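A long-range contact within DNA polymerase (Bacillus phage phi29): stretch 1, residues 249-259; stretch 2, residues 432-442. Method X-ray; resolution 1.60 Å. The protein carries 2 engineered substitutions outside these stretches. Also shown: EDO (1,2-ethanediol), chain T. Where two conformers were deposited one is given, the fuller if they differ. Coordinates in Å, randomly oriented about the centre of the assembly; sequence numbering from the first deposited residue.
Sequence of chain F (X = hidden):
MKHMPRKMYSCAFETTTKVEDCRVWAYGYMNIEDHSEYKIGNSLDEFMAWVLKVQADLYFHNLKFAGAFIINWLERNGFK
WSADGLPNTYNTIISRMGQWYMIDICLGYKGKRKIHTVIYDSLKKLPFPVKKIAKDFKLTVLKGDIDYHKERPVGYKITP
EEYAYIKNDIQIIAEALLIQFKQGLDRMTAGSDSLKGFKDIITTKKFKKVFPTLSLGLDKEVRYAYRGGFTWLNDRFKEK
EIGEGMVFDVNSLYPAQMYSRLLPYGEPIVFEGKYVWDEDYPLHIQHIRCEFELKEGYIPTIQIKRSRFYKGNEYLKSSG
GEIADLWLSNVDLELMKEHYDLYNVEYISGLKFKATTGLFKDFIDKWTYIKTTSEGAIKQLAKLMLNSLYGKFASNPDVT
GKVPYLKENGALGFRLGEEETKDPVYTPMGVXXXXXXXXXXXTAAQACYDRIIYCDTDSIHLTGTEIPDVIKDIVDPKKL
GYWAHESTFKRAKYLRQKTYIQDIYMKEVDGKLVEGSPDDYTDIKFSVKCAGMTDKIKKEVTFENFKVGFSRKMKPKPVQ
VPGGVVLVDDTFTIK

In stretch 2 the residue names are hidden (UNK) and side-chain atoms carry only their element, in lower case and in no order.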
# COMPACT_ATOMS: atom_id res chain seq x y z
N ASP F 249 18.25 7.53 2.47
CA ASP F 249 16.98 7.23 1.84
C ASP F 249 16.94 7.92 0.48
O ASP F 249 17.18 9.11 0.39
CB ASP F 249 15.86 7.74 2.75
CG ASP F 249 14.49 7.26 2.35
OD1 ASP F 249 14.35 6.53 1.35
OD2 ASP F 249 13.53 7.60 3.08
N VAL F 250 16.62 7.17 -0.58
CA VAL F 250 16.51 7.79 -1.91
C VAL F 250 15.37 8.81 -1.88
O VAL F 250 14.31 8.56 -1.32
CB VAL F 250 16.26 6.74 -3.00
CG1 VAL F 250 16.13 7.43 -4.38
CG2 VAL F 250 17.37 5.69 -3.00
N ASN F 251 15.60 9.96 -2.52
CA ASN F 251 14.55 10.95 -2.71
C ASN F 251 13.61 10.48 -3.82
O ASN F 251 13.98 10.48 -5.00
CB ASN F 251 15.16 12.31 -3.06
CG ASN F 251 16.05 12.85 -1.95
OD1 ASN F 251 15.66 12.86 -0.78
ND2 ASN F 251 17.24 13.31 -2.32
N SER F 252 12.42 10.03 -3.40
CA SER F 252 11.36 9.56 -4.29
C SER F 252 11.82 8.44 -5.23
O SER F 252 11.81 8.58 -6.45
CB SER F 252 10.75 10.73 -5.06
OG SER F 252 10.14 11.64 -4.14
N LEU F 253 12.15 7.29 -4.63
CA LEU F 253 12.69 6.14 -5.36
C LEU F 253 11.97 5.82 -6.68
O LEU F 253 12.60 5.75 -7.73
CB LEU F 253 12.68 4.91 -4.45
CG LEU F 253 13.19 3.58 -5.05
CD1 LEU F 253 14.67 3.59 -5.12
CD2 LEU F 253 12.66 2.42 -4.23
N TYR F 254 10.67 5.58 -6.61
CA TYR F 254 9.96 5.07 -7.78
C TYR F 254 9.77 6.14 -8.84
O TYR F 254 10.15 5.91 -10.00
CB TYR F 254 8.65 4.39 -7.37
CG TYR F 254 8.89 3.05 -6.69
CD1 TYR F 254 8.58 2.85 -5.36
CD2 TYR F 254 9.43 1.97 -7.39
CE1 TYR F 254 8.82 1.61 -4.74
CE2 TYR F 254 9.65 0.76 -6.79
CZ TYR F 254 9.35 0.58 -5.48
OH TYR F 254 9.56 -0.67 -4.88
N PRO F 255 9.28 7.34 -8.46
CA PRO F 255 9.30 8.40 -9.46
C PRO F 255 10.68 8.66 -10.08
O PRO F 255 10.77 8.99 -11.28
CB PRO F 255 8.80 9.63 -8.67
CG PRO F 255 7.90 9.06 -7.66
CD PRO F 255 8.64 7.80 -7.21
N ALA F 256 11.75 8.55 -9.29
CA ALA F 256 13.09 8.73 -9.82
C ALA F 256 13.41 7.70 -10.91
O ALA F 256 13.99 8.06 -11.93
CB ALA F 256 14.14 8.67 -8.71
N GLN F 257 13.03 6.45 -10.71
CA GLN F 257 13.27 5.44 -11.76
C GLN F 257 12.48 5.75 -13.03
O GLN F 257 12.98 5.66 -14.15
CB GLN F 257 12.95 4.02 -11.30
CG GLN F 257 13.57 3.59 -9.99
CD GLN F 257 14.98 4.02 -9.82
OE1 GLN F 257 15.85 3.68 -10.63
NE2 GLN F 257 15.25 4.79 -8.76
N MET F 258 11.22 6.14 -12.82
CA MET F 258 10.33 6.51 -13.93
C MET F 258 10.87 7.70 -14.72
O MET F 258 10.73 7.76 -15.95
CB MET F 258 8.93 6.77 -13.38
CG MET F 258 8.35 5.52 -12.74
SD MET F 258 6.94 5.85 -11.67
CE MET F 258 5.79 5.99 -12.90
N TYR F 259 11.52 8.63 -14.03
CA TYR F 259 11.97 9.86 -14.67
C TYR F 259 13.19 9.65 -15.55
O TYR F 259 13.31 10.31 -16.57
CB TYR F 259 12.30 10.91 -13.60
CG TYR F 259 12.26 12.33 -14.11
CD1 TYR F 259 13.43 13.03 -14.39
CD2 TYR F 259 11.05 12.98 -14.30
CE1 TYR F 259 13.39 14.35 -14.86
CE2 TYR F 259 10.99 14.29 -14.75
CZ TYR F 259 12.16 14.97 -15.04
OH TYR F 259 12.11 16.27 -15.47
N UNK F 432 9.91 -3.47 -14.76
CA UNK F 432 11.15 -2.72 -14.84
C UNK F 432 11.27 -1.54 -13.89
O UNK F 432 12.37 -1.19 -13.46
c UNK F 432 11.19 -4.35 -17.73
c UNK F 432 11.40 -2.30 -16.29
c UNK F 432 11.99 -3.40 -17.11
c UNK F 432 13.94 -4.57 -17.94
c UNK F 432 11.76 -5.37 -18.47
c UNK F 432 13.13 -5.49 -18.56
c UNK F 432 13.37 -3.53 -17.21
N UNK F 433 10.15 -0.94 -13.53
CA UNK F 433 10.21 0.15 -12.57
C UNK F 433 10.71 -0.39 -11.23
O UNK F 433 11.62 0.20 -10.62
c UNK F 433 8.91 1.81 -11.18
c UNK F 433 8.89 0.89 -12.44
c UNK F 433 8.62 1.74 -13.69
c UNK F 433 7.19 2.25 -13.81
N UNK F 434 10.16 -1.52 -10.78
CA UNK F 434 10.60 -2.09 -9.49
C UNK F 434 12.02 -2.69 -9.61
O UNK F 434 12.81 -2.59 -8.65
c UNK F 434 9.62 -3.09 -8.93
c UNK F 434 8.24 -2.47 -8.73
o UNK F 434 9.53 -4.23 -9.79
N UNK F 435 12.37 -3.23 -10.78
CA UNK F 435 13.72 -3.78 -10.99
C UNK F 435 14.79 -2.71 -10.88
O UNK F 435 15.78 -2.87 -10.20
c UNK F 435 13.81 -4.52 -12.34
N UNK F 436 14.56 -1.57 -11.54
CA UNK F 436 15.48 -0.48 -11.43
C UNK F 436 15.56 0.06 -9.99
O UNK F 436 16.64 0.49 -9.56
c UNK F 436 19.26 0.24 -14.41
c UNK F 436 17.99 0.05 -16.45
c UNK F 436 15.09 0.64 -12.40
c UNK F 436 15.54 0.42 -13.82
c UNK F 436 16.89 0.33 -14.28
c UNK F 436 19.18 0.08 -15.80
c UNK F 436 16.85 0.19 -15.69
n UNK F 436 15.53 0.19 -16.07
c UNK F 436 14.75 0.35 -14.95
c UNK F 436 18.13 0.37 -13.65
N UNK F 437 14.43 0.08 -9.28
CA UNK F 437 14.41 0.54 -7.89
C UNK F 437 15.29 -0.40 -7.04
O UNK F 437 16.14 0.06 -6.26
c UNK F 437 13.03 0.55 -7.39
N UNK F 438 15.13 -1.70 -7.22
CA UNK F 438 15.97 -2.66 -6.50
C UNK F 438 17.44 -2.46 -6.84
O UNK F 438 18.30 -2.47 -5.96
c UNK F 438 14.05 -6.03 -6.35
n UNK F 438 11.66 -5.71 -7.88
c UNK F 438 15.57 -4.11 -6.81
c UNK F 438 14.28 -4.52 -6.22
n UNK F 438 12.66 -6.69 -9.68
n UNK F 438 13.86 -6.44 -7.73
c UNK F 438 12.74 -6.27 -8.43
N UNK F 439 17.72 -2.28 -8.13
CA UNK F 439 19.08 -2.05 -8.61
C UNK F 439 19.70 -0.85 -7.89
O UNK F 439 20.85 -0.88 -7.46
c UNK F 439 22.86 -0.85 -11.80
c UNK F 439 20.80 -0.15 -10.85
c UNK F 439 19.06 -1.82 -10.13
c UNK F 439 22.47 -2.17 -11.67
c UNK F 439 21.25 -2.47 -11.14
o UNK F 439 24.11 -0.57 -12.34
c UNK F 439 20.39 -1.48 -10.72
c UNK F 439 22.02 0.16 -11.39
N UNK F 440 18.93 0.23 -7.80
CA UNK F 440 19.41 1.44 -7.15
C UNK F 440 19.88 1.17 -5.73
O UNK F 440 20.97 1.60 -5.32
c UNK F 440 18.84 3.75 -6.41
c UNK F 440 18.34 2.50 -7.13
o UNK F 440 17.97 2.82 -8.48
N UNK F 441 19.04 0.46 -4.97
CA UNK F 441 19.33 0.19 -3.56
C UNK F 441 20.42 -0.87 -3.36
O UNK F 441 21.35 -0.67 -2.59
c UNK F 441 18.03 -0.18 -2.87
c UNK F 441 18.26 -0.70 -1.43
o UNK F 441 17.19 1.00 -2.88
N UNK F 442 20.32 -1.97 -4.09
CA UNK F 442 21.30 -3.05 -3.99
C UNK F 442 22.70 -2.57 -4.37
O UNK F 442 23.69 -2.91 -3.69
c UNK F 442 18.92 -5.84 -5.24
c UNK F 442 20.89 -4.26 -4.84
c UNK F 442 19.60 -4.86 -4.30
c UNK F 442 22.02 -5.29 -4.90
C1 EDO T . 18.22 6.45 -9.27
O1 EDO T . 17.48 6.72 -8.08
C2 EDO T . 17.57 7.13 -10.48
O2 EDO T . 17.57 8.55 -10.33
O HOH W 1 11.83 -2.04 -5.61

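Position 432 carries one carbon and then a ring of six carbons with no heteroatom, out of reach of stretch 1: a phenylalanine, F432, buried elsewhere in the structure. At position 433 four carbons fork at the first, one arm being two carbons long, which identifies isoleucine, I433. Its CD1 lies 3.6 Å from M258 CG and its CG2 3.8 Å from Y254 CD2, so the branched chain offers carbon to two neighbours at once. Position 434 has one carbon bearing an oxygen and a carbon, the mark of threonine. The methyl of T434, CG2, packs 4.0 Å from Y254 CE2, while its hydroxyl is hydrogen-bonded elsewhere.

Position 435 shows a single carbon pointing away from stretch 1, hence A435. At 436 one carbon leads to fused five- and six-membered rings holding eight carbons and one nitrogen, which only tryptophan has. W436 starts toward stretch 1, with CB 3.6 Å from Q257 OE1, but its indole leads away.

A lone carbon at 437 lies 3.4 Å from Y254 CE2 and 3.7 Å from L253 CD2; this is A437, whose small side chain lets the tyrosine ring and the leucine come close to the helix. Position 438 has three carbons, a nitrogen, and a carbon carrying two more nitrogens: R438, an arginine directed away from stretch 1 and bonded elsewhere. Position 439, one carbon and a six-carbon ring bearing an oxygen, is Y439, which makes no contact here.

Position 440 again has one carbon carrying an oxygen and a carbon, and points toward stretch 1. T440 places OG1 3.1 Å from Q257 OE1 and CG2 4.2 Å from V250 CG2. Its hydroxyl donates to its own helix, OG1 to W436 O at 2.9 Å, a common way for threonine to satisfy itself within a helix. The same pattern at 441 gives T441, with OG1 4.3 Å from L253 CD1. Four carbons at 442, forked at the first with one two-carbon arm, give I442, out of reach.

The contact rests mainly on packing. The helices cross at 111°, their axes approaching to 9.0 Å, and Q257 enters as a knob among I433, W436, A437 and T440. No clear direct hydrogen bond joins the stretches; Q257 NE2 instead donates to L253 O at 3.0 Å, within its own helix. One water bridges the pair, 2.8 Å from Y254 OH and donating to T434 O at 3.2 Å.

Stretch 2 432-442: FITAWARYTTI
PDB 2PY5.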